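Local coordinates for protein metalloregulator ScaR (Streptococcus gordonii, PDB 3HRS) that represses transcription in response to manganese, as a homodimeric DNA-binding regulator of the DtxR/MntR family, at the interface of chains A and B. Residues are numbered along the deposited sequence; one frame, centred on the assembly and turned at random. Chains: chain A/B, Metalloregulator ScaR.

The interface of chains A and B. Residues chain A 99-100, 103; chain B 99-100, 103.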
loop_
_atom_site.group_PDB
_atom_site.type_symbol
_atom_site.label_atom_id
_atom_site.label_comp_id
_atom_site.label_asym_id
_atom_site.label_seq_id
_atom_site.Cartn_x
_atom_site.Cartn_y
_atom_site.Cartn_z
ATOM N N VAL A 99 -2.631 7.417 -4.480
ATOM C CA VAL A 99 -2.015 7.597 -3.170
ATOM C C VAL A 99 -1.105 6.428 -2.833
ATOM O O VAL A 99 -0.130 6.595 -2.113
ATOM C CB VAL A 99 -3.034 7.850 -2.039
ATOM C CG1 VAL A 99 -4.063 8.883 -2.477
ATOM C CG2 VAL A 99 -3.718 6.559 -1.640
ATOM N N LEU A 100 -1.403 5.243 -3.353
ATOM C CA LEU A 100 -0.530 4.108 -3.078
ATOM C C LEU A 100 0.766 4.300 -3.838
ATOM O O LEU A 100 1.847 4.063 -3.287
ATOM C CB LEU A 100 -1.177 2.766 -3.418
ATOM C CG LEU A 100 -2.038 2.184 -2.306
ATOM C CD1 LEU A 100 -3.178 3.129 -2.025
ATOM C CD2 LEU A 100 -2.588 0.824 -2.709
ATOM N N THR A 103 3.307 6.450 -2.147
ATOM C CA THR A 103 3.481 6.002 -0.788
ATOM C C THR A 103 4.319 4.741 -0.679
ATOM O O THR A 103 5.275 4.696 0.088
ATOM C CB THR A 103 2.115 5.767 -0.150
ATOM O OG1 THR A 103 1.525 7.036 0.147
ATOM C CG2 THR A 103 2.232 4.923 1.134
ATOM N N VAL B 99 3.221 2.952 7.483
ATOM C CA VAL B 99 2.837 3.994 6.548
ATOM C C VAL B 99 1.674 3.502 5.712
ATOM O O VAL B 99 0.586 4.074 5.759
ATOM C CB VAL B 99 3.991 4.471 5.658
ATOM C CG1 VAL B 99 5.229 4.752 6.518
ATOM C CG2 VAL B 99 4.291 3.444 4.556
ATOM N N LEU B 100 1.869 2.421 4.975
ATOM C CA LEU B 100 0.807 2.021 4.080
ATOM C C LEU B 100 -0.377 1.538 4.903
ATOM O O LEU B 100 -1.513 1.503 4.435
ATOM C CB LEU B 100 1.279 1.013 3.017
ATOM C CG LEU B 100 1.209 -0.494 3.229
ATOM C CD1 LEU B 100 0.745 -1.143 1.935
ATOM C CD2 LEU B 100 2.546 -1.047 3.672
ATOM N N THR B 103 -2.476 4.493 5.150
ATOM C CA THR B 103 -2.874 5.065 3.869
ATOM C C THR B 103 -3.958 4.254 3.186
ATOM O O THR B 103 -4.891 4.806 2.606
ATOM C CB THR B 103 -1.701 5.122 2.916
ATOM O OG1 THR B 103 -0.778 6.122 3.356
ATOM C CG2 THR B 103 -2.187 5.453 1.517
#
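A:Thr103 and B:Thr103 meet across the two-fold of the homodimer, in a small, mostly apolar patch of the dimer interface that helps join the two subunits. The two threonines are its core: the partner hides 61 Å² of A:Thr103 and 62 Å² of B:Thr103, against 171 Å² for the whole patch. Their side chains point at each other end-on, with A:Thr103 CG2 3.9 Å from B:Thr103 OG1. Their hydroxyls stand 4.1 Å apart, OG1 to OG1, too far for a hydrogen bond, and no nitrogen or oxygen among the residues of the patch bonds across the boundary.

The hydroxyl of A:Thr103 is instead turned back toward its own chain. A:Thr103 OG1 donates to the carbonyl oxygen A:Val99 O at 2.8 Å, and the C=O...donor angle of 163° places the donor almost in line with the carbonyl. This bond would fix the rotation of the side chain and occupy a carbonyl near the end of the helix. In chain B the counterpart, B:Thr103 OG1 to B:Val99 O, is only a weak bond at 3.4 Å; at 2.70 Å resolution the difference between the copies carries little weight.

The methyl makes the apolar contact. Lying anti to its backbone N (chi1 of OG1 -71°), B:Thr103 CG2 is set beside A:Val99 CG2 at 3.7 Å, the two side chains running alongside each other, oppositely directed. The twin pair, B:Val99 CG2 and A:Thr103 CG2, is modelled at 4.3 Å, again a difference of little weight. The leucines are peripheral: A:Leu100 CD1 approaches B:Thr103 CG2 to 4.4 Å, and each leucine loses less than 10 Å² to the partner.

Val99 and Leu100 belong to the last turn of helix 90-101, while Thr103 lies in the link to helix 106-115; the loop after each helix 90-101 thus packs against the partner's loop and last helical turn, within the metal-binding and dimerisation region, at the dimer centre on the side facing the DNA-binding domains.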